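Local structure of sylvaticin (Pythium sylvaticum, 2POS) at residues 57-68 with 82-93. The protein is a secreted alpha-elicitin-like protein, which probably binds sterols or other lipids as its elicitin relatives do and may trigger defence responses in plants. Residues are numbered along the deposited sequence; the frame is centred on the assembly and turned at random.
Sequences FTLIDAIKALNP and VKKLVTEFEPSC
The last two helices of the elicitin fold pack here, with I60 and I63 of 57-68 against V86 and F89 of 82-93. Joined through a two-stranded antiparallel sheet, they run roughly antiparallel at 142°, their axes 9.3 Å apart, and illustrate how an interface can be greasy inside and wet at its border. V86 fills the middle: its CG1 presses on CG2 of I63 at 3.5 Å, a snug fit, while its CG2 meets CG of K64. Next along the helix, F89 offers one ring face to I60, whose CG1 sits 3.9 Å from the ring centroid in a CH-pi contact. With CG anti to the backbone N (chi1 174°), F89 also sends its CE2 edge over a face of F57, an edge-to-face pair with planes at 65°. E90 CG lies at the edge of that same F57 ring. C93 SG approaches the F57 ring obliquely, 3.9 Å from F57 CZ, and its disulfide to C51 ties this end to helix 44-51, whose L47 and M50 also touch F89. At the far end P68, just past the turn from K64 to N67, sets CB on CG1 of V82.

K64, extended beyond CG, runs antiparallel to the V86 side chain until NZ stands 4.0 Å from E90 OE1, too far for a salt bridge. Waters fill the gap: two each join K64 NZ, D61 OD1 and E90 OE1, and a third links NZ to V86 O, 2.7 Å from that water, and to E90 N. A fourth bridges NZ to T87 O. The positive K64, bridged by water to both carboxylates, probably eases the nearness of D61 and E90. The direct contacts are mostly apolar, and the charged groups meet through water.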
ATOM      1  N   PHE A  57       3.995   7.130   6.516  1.00 14.69           N
ATOM      2  CA  PHE A  57       2.837   7.143   7.418  1.00 15.10           C
ATOM      3  C   PHE A  57       1.699   7.977   6.833  1.00 15.13           C
ATOM      4  O   PHE A  57       0.535   7.586   6.903  1.00 14.75           O
ATOM      5  CB  PHE A  57       3.230   7.655   8.804  1.00 15.84           C
ATOM      6  CG  PHE A  57       4.144   6.723   9.546  1.00 16.07           C
ATOM      7  CD1 PHE A  57       5.516   6.740   9.310  1.00 17.47           C
ATOM      8  CD2 PHE A  57       3.631   5.817  10.470  1.00 18.23           C
ATOM      9  CE1 PHE A  57       6.369   5.868   9.985  1.00 17.10           C
ATOM     10  CE2 PHE A  57       4.483   4.945  11.157  1.00 17.96           C
ATOM     11  CZ  PHE A  57       5.847   4.973  10.913  1.00 17.49           C
ATOM     12  N   THR A  58       2.048   9.124   6.253  1.00 15.11           N
ATOM     13  CA  THR A  58       1.074   9.967   5.565  1.00 15.15           C
ATOM     14  C   THR A  58       0.421   9.205   4.415  1.00 14.69           C
ATOM     15  O   THR A  58      -0.808   9.235   4.256  1.00 15.23           O
ATOM     16  CB  THR A  58       1.733  11.266   5.044  1.00 15.82           C
ATOM     17  OG1 THR A  58       2.354  11.939   6.148  1.00 16.75           O
ATOM     18  CG2 THR A  58       0.697  12.197   4.396  1.00 15.88           C
ATOM     19  N   LEU A  59       1.240   8.518   3.626  1.00 14.14           N
ATOM     20  CA  LEU A  59       0.733   7.737   2.511  1.00 13.65           C
ATOM     21  C   LEU A  59      -0.217   6.645   2.989  1.00 13.27           C
ATOM     22  O   LEU A  59      -1.311   6.485   2.445  1.00 13.10           O
ATOM     23  CB  LEU A  59       1.882   7.114   1.708  1.00 13.50           C
ATOM     24  CG  LEU A  59       1.443   6.161   0.594  1.00 14.25           C
ATOM     25  CD1 LEU A  59       0.571   6.863  -0.440  1.00 14.01           C
ATOM     26  CD2 LEU A  59       2.662   5.526  -0.072  1.00 13.33           C
ATOM     27  N   ILE A  60       0.204   5.889   4.000  1.00 13.43           N
ATOM     28  CA  ILE A  60      -0.623   4.806   4.527  1.00 14.00           C
ATOM     29  C   ILE A  60      -1.973   5.314   5.039  1.00 14.16           C
ATOM     30  O   ILE A  60      -3.011   4.706   4.770  1.00 14.03           O
ATOM     31  CB  ILE A  60       0.158   3.966   5.589  1.00 14.00           C
ATOM     32  CG1 ILE A  60       1.270   3.150   4.900  1.00 16.08           C
ATOM     33  CG2 ILE A  60      -0.794   3.113   6.451  1.00 15.45           C
ATOM     34  CD1 ILE A  60       0.828   2.005   3.989  1.00 18.79           C
ATOM     35  N   ASP A  61      -1.965   6.455   5.726  1.00 14.30           N
ATOM     36  CA  ASP A  61      -3.214   7.067   6.173  1.00 15.28           C
ATOM     37  C   ASP A  61      -4.081   7.510   4.989  1.00 14.60           C
ATOM     38  O   ASP A  61      -5.310   7.390   5.035  1.00 14.62           O
ATOM     39  CB  ASP A  61      -2.945   8.235   7.132  1.00 16.06           C
ATOM     40  CG  ASP A  61      -2.416   7.776   8.484  1.00 20.71           C
ATOM     41  OD1 ASP A  61      -2.422   6.558   8.757  1.00 25.67           O
ATOM     42  OD2 ASP A  61      -1.987   8.638   9.277  1.00 25.97           O
ATOM     43  N   ALA A  62      -3.443   8.009   3.928  1.00 14.10           N
ATOM     44  CA  ALA A  62      -4.164   8.409   2.714  1.00 13.76           C
ATOM     45  C   ALA A  62      -4.815   7.207   2.013  1.00 13.64           C
ATOM     46  O   ALA A  62      -5.907   7.329   1.448  1.00 14.15           O
ATOM     47  CB  ALA A  62      -3.241   9.156   1.762  1.00 13.79           C
ATOM     48  N   ILE A  63      -4.156   6.048   2.064  1.00 13.07           N
ATOM     49  CA  ILE A  63      -4.748   4.819   1.523  1.00 13.00           C
ATOM     50  C   ILE A  63      -5.922   4.358   2.389  1.00 13.47           C
ATOM     51  O   ILE A  63      -6.964   3.950   1.867  1.00 13.84           O
ATOM     52  CB  ILE A  63      -3.700   3.679   1.341  1.00 13.12           C
ATOM     53  CG1 ILE A  63      -2.579   4.145   0.406  1.00 12.42           C
ATOM     54  CG2 ILE A  63      -4.365   2.439   0.750  1.00 12.66           C
ATOM     55  CD1 ILE A  63      -1.285   3.314   0.455  1.00 13.31           C
ATOM     56  N   LYS A  64      -5.761   4.425   3.707  1.00 14.23           N
ATOM     57  CA  LYS A  64      -6.860   4.088   4.609  1.00 15.11           C
ATOM     58  C   LYS A  64      -8.113   4.892   4.270  1.00 15.42           C
ATOM     59  O   LYS A  64      -9.219   4.353   4.272  1.00 15.84           O
ATOM     60  CB  LYS A  64      -6.475   4.337   6.062  1.00 15.54           C
ATOM     61  CG  LYS A  64      -5.586   3.283   6.651  1.00 17.14           C
ATOM     62  CD  LYS A  64      -5.294   3.615   8.100  1.00 19.58           C
ATOM     63  CE  LYS A  64      -4.421   2.557   8.722  1.00 22.74           C
ATOM     64  NZ  LYS A  64      -4.045   2.942  10.104  1.00 25.72           N
ATOM     65  N   ALA A  65      -7.921   6.179   3.974  1.00 15.94           N
ATOM     66  CA  ALA A  65      -9.016   7.107   3.660  1.00 15.89           C
ATOM     67  C   ALA A  65      -9.799   6.743   2.387  1.00 16.07           C
ATOM     68  O   ALA A  65     -10.928   7.211   2.185  1.00 16.68           O
ATOM     69  CB  ALA A  65      -8.475   8.542   3.566  1.00 15.92           C
ATOM     70  N   LEU A  66      -9.196   5.911   1.539  1.00 15.66           N
ATOM     71  CA  LEU A  66      -9.852   5.413   0.325  1.00 15.43           C
ATOM     72  C   LEU A  66     -10.782   4.241   0.607  1.00 15.14           C
ATOM     73  O   LEU A  66     -11.471   3.762  -0.290  1.00 14.93           O
ATOM     74  CB  LEU A  66      -8.815   4.950  -0.696  1.00 15.80           C
ATOM     75  CG  LEU A  66      -7.628   5.856  -0.996  1.00 17.18           C
ATOM     76  CD1 LEU A  66      -6.652   5.086  -1.861  1.00 18.91           C
ATOM     77  CD2 LEU A  66      -8.080   7.136  -1.675  1.00 19.42           C
ATOM     78  N   ASN A  67     -10.777   3.768   1.848  1.00 14.91           N
ATOM     79  CA  ASN A  67     -11.583   2.611   2.246  1.00 15.02           C
ATOM     80  C   ASN A  67     -11.373   1.381   1.365  1.00 14.53           C
ATOM     81  O   ASN A  67     -12.326   0.886   0.758  1.00 14.83           O
ATOM     82  CB  ASN A  67     -13.061   2.994   2.329  1.00 14.68           C
ATOM     83  CG  ASN A  67     -13.314   4.031   3.391  1.00 17.10           C
ATOM     84  OD1 ASN A  67     -12.815   3.911   4.514  1.00 19.77           O
ATOM     85  ND2 ASN A  67     -14.061   5.072   3.044  1.00 18.18           N
ATOM     86  N   PRO A  68     -10.125   0.873   1.308  1.00 14.37           N
ATOM     87  CA  PRO A  68      -9.833  -0.312   0.507  1.00 14.39           C
ATOM     88  C   PRO A  68     -10.576  -1.524   1.054  1.00 14.60           C
ATOM     89  O   PRO A  68     -10.740  -1.647   2.271  1.00 14.71           O
ATOM     90  CB  PRO A  68      -8.322  -0.494   0.692  1.00 14.29           C
ATOM     91  CG  PRO A  68      -8.009   0.180   1.973  1.00 14.34           C
ATOM     92  CD  PRO A  68      -8.929   1.356   2.022  1.00 14.41           C
ATOM     93  N   VAL A  82      -4.711  -4.871   0.112  1.00 12.48           N
ATOM     94  CA  VAL A  82      -4.370  -3.484   0.447  1.00 12.67           C
ATOM     95  C   VAL A  82      -4.862  -3.086   1.842  1.00 12.90           C
ATOM     96  O   VAL A  82      -4.183  -2.345   2.550  1.00 12.59           O
ATOM     97  CB  VAL A  82      -4.899  -2.473  -0.616  1.00 13.40           C
ATOM     98  CG1 VAL A  82      -4.610  -1.038  -0.177  1.00 12.79           C
ATOM     99  CG2 VAL A  82      -4.267  -2.743  -1.964  1.00 14.15           C
ATOM    100  N   LYS A  83      -6.033  -3.572   2.241  1.00 12.58           N
ATOM    101  CA  LYS A  83      -6.551  -3.269   3.576  1.00 12.77           C
ATOM    102  C   LYS A  83      -5.653  -3.879   4.659  1.00 12.51           C
ATOM    103  O   LYS A  83      -5.357  -3.237   5.669  1.00 12.60           O
ATOM    104  CB  LYS A  83      -7.999  -3.733   3.731  1.00 12.92           C
ATOM    105  CG  LYS A  83      -8.691  -3.143   4.949  1.00 13.14           C
ATOM    106  CD  LYS A  83     -10.140  -3.591   5.043  1.00 14.69           C
ATOM    107  CE  LYS A  83     -10.776  -3.041   6.303  1.00 16.72           C
ATOM    108  NZ  LYS A  83     -12.167  -3.562   6.468  1.00 19.67           N
ATOM    109  N   LYS A  84      -5.210  -5.115   4.439  1.00 12.28           N
ATOM    110  CA  LYS A  84      -4.241  -5.748   5.333  1.00 12.33           C
ATOM    111  C   LYS A  84      -2.976  -4.901   5.431  1.00 12.51           C
ATOM    112  O   LYS A  84      -2.518  -4.576   6.528  1.00 12.23           O
ATOM    113  CB  LYS A  84      -3.901  -7.141   4.827  1.00 12.37           C
ATOM    114  CG  LYS A  84      -2.840  -7.873   5.643  1.00 13.85           C
ATOM    115  CD  LYS A  84      -2.647  -9.252   5.048  1.00 16.40           C
ATOM    116  CE  LYS A  84      -1.697 -10.091   5.861  1.00 19.76           C
ATOM    117  NZ  LYS A  84      -1.531 -11.398   5.181  1.00 21.54           N
ATOM    118  N   LEU A  85      -2.434  -4.533   4.272  1.00 12.51           N
ATOM    119  CA  LEU A  85      -1.205  -3.755   4.211  1.00 13.54           C
ATOM    120  C   LEU A  85      -1.301  -2.520   5.088  1.00 12.91           C
ATOM    121  O   LEU A  85      -0.437  -2.276   5.948  1.00 12.87           O
ATOM    122  CB  LEU A  85      -0.923  -3.346   2.756  1.00 13.81           C
ATOM    123  CG  LEU A  85       0.099  -2.220   2.537  1.00 15.70           C
ATOM    124  CD1 LEU A  85       1.482  -2.747   2.805  1.00 18.90           C
ATOM    125  CD2 LEU A  85      -0.015  -1.641   1.120  1.00 16.17           C
ATOM    126  N   VAL A  86      -2.356  -1.741   4.888  1.00 12.93           N
ATOM    127  CA  VAL A  86      -2.423  -0.431   5.539  1.00 13.37           C
ATOM    128  C   VAL A  86      -2.795  -0.536   7.012  1.00 13.36           C
ATOM    129  O   VAL A  86      -2.383   0.297   7.807  1.00 13.72           O
ATOM    130  CB  VAL A  86      -3.329   0.593   4.787  1.00 13.66           C
ATOM    131  CG1 VAL A  86      -2.808   0.808   3.385  1.00 14.21           C
ATOM    132  CG2 VAL A  86      -4.794   0.154   4.772  1.00 14.79           C
ATOM    133  N   THR A  87      -3.563  -1.565   7.373  1.00 13.46           N
ATOM    134  CA  THR A  87      -3.997  -1.736   8.757  1.00 13.64           C
ATOM    135  C   THR A  87      -2.832  -2.231   9.610  1.00 14.08           C
ATOM    136  O   THR A  87      -2.652  -1.784  10.747  1.00 14.02           O
ATOM    137  CB  THR A  87      -5.190  -2.699   8.851  1.00 13.45           C
ATOM    138  OG1 THR A  87      -6.260  -2.207   8.034  1.00 14.00           O
ATOM    139  CG2 THR A  87      -5.682  -2.814  10.284  1.00 13.61           C
ATOM    140  N   GLU A  88      -2.027  -3.126   9.044  1.00 13.85           N
ATOM    141  CA  GLU A  88      -0.910  -3.716   9.774  1.00 14.25           C
ATOM    142  C   GLU A  88       0.369  -2.886   9.751  1.00 14.30           C
ATOM    143  O   GLU A  88       1.307  -3.181  10.500  1.00 14.17           O
ATOM    144  CB  GLU A  88      -0.637  -5.134   9.273  1.00 14.52           C
ATOM    145  CG  GLU A  88      -1.765  -6.106   9.615  1.00 15.45           C
ATOM    146  CD  GLU A  88      -1.420  -7.555   9.355  1.00 16.83           C
ATOM    147  OE1 GLU A  88      -0.511  -7.830   8.537  1.00 17.54           O
ATOM    148  OE2 GLU A  88      -2.074  -8.424   9.978  1.00 18.46           O
ATOM    149  N   PHE A  89       0.413  -1.851   8.909  1.00 13.98           N
ATOM    150  CA  PHE A  89       1.644  -1.088   8.717  1.00 13.94           C
ATOM    151  C   PHE A  89       2.214  -0.495  10.010  1.00 14.22           C
ATOM    152  O   PHE A  89       3.358  -0.780  10.369  1.00 14.34           O
ATOM    153  CB  PHE A  89       1.478   0.008   7.650  1.00 13.91           C
ATOM    154  CG  PHE A  89       2.686   0.898   7.523  1.00 12.66           C
ATOM    155  CD1 PHE A  89       3.840   0.441   6.896  1.00 13.62           C
ATOM    156  CD2 PHE A  89       2.682   2.174   8.082  1.00 13.24           C
ATOM    157  CE1 PHE A  89       4.967   1.257   6.802  1.00 13.28           C
ATOM    158  CE2 PHE A  89       3.805   2.989   7.994  1.00 13.61           C
ATOM    159  CZ  PHE A  89       4.946   2.525   7.355  1.00 14.22           C
ATOM    160  N   GLU A  90       1.436   0.322  10.711  1.00 14.64           N
ATOM    161  CA  GLU A  90       1.973   1.018  11.892  1.00 15.90           C
ATOM    162  C   GLU A  90       2.534   0.050  12.951  1.00 15.84           C
ATOM    163  O   GLU A  90       3.685   0.206  13.370  1.00 15.37           O
ATOM    164  CB  GLU A  90       0.945   1.967  12.504  1.00 16.65           C
ATOM    165  CG  GLU A  90       0.801   3.295  11.803  1.00 20.56           C
ATOM    166  CD  GLU A  90       0.064   4.306  12.668  1.00 25.29           C
ATOM    167  OE1 GLU A  90      -1.143   4.518  12.437  1.00 29.97           O
ATOM    168  OE2 GLU A  90       0.684   4.861  13.602  1.00 29.33           O
ATOM    169  N   PRO A  91       1.739  -0.961  13.379  1.00 15.91           N
ATOM    170  CA  PRO A  91       2.305  -1.925  14.335  1.00 15.90           C
ATOM    171  C   PRO A  91       3.516  -2.707  13.811  1.00 16.40           C
ATOM    172  O   PRO A  91       4.322  -3.177  14.609  1.00 16.71           O
ATOM    173  CB  PRO A  91       1.143  -2.892  14.624  1.00 16.03           C
ATOM    174  CG  PRO A  91      -0.070  -2.239  14.106  1.00 16.21           C
ATOM    175  CD  PRO A  91       0.328  -1.247  13.067  1.00 16.06           C
ATOM    176  N   SER A  92       3.647  -2.840  12.491  1.00 15.89           N
ATOM    177  CA  SER A  92       4.761  -3.604  11.909  1.00 16.70           C
ATOM    178  C   SER A  92       6.090  -2.867  12.087  1.00 17.08           C
ATOM    179  O   SER A  92       7.158  -3.465  11.942  1.00 17.83           O
ATOM    180  CB  SER A  92       4.514  -3.929  10.433  1.00 16.48           C
ATOM    181  OG  SER A  92       4.815  -2.831   9.582  1.00 16.39           O
ATOM    182  N   CYS A  93       6.013  -1.581  12.424  1.00 17.83           N
ATOM    183  CA  CYS A  93       7.203  -0.733  12.534  1.00 18.74           C
ATOM    184  C   CYS A  93       7.952  -0.864  13.852  1.00 19.69           C
ATOM    185  O   CYS A  93       9.092  -0.406  13.975  1.00 20.06           O
ATOM    186  CB  CYS A  93       6.835   0.728  12.303  1.00 18.30           C
ATOM    187  SG  CYS A  93       6.469   1.091  10.590  1.00 17.80           S
TER
HETATM  188  O   HOH W   1      -3.353   5.571  10.868  1.00 24.85           O
HETATM  189  O   HOH W   2      -1.560   4.149   9.644  1.00 40.68           O
HETATM  190  O   HOH W   3      -1.332   1.219  10.122  1.00 18.22           O
HETATM  191  O   HOH W   4      -3.437   0.746  11.924  1.00 34.66           O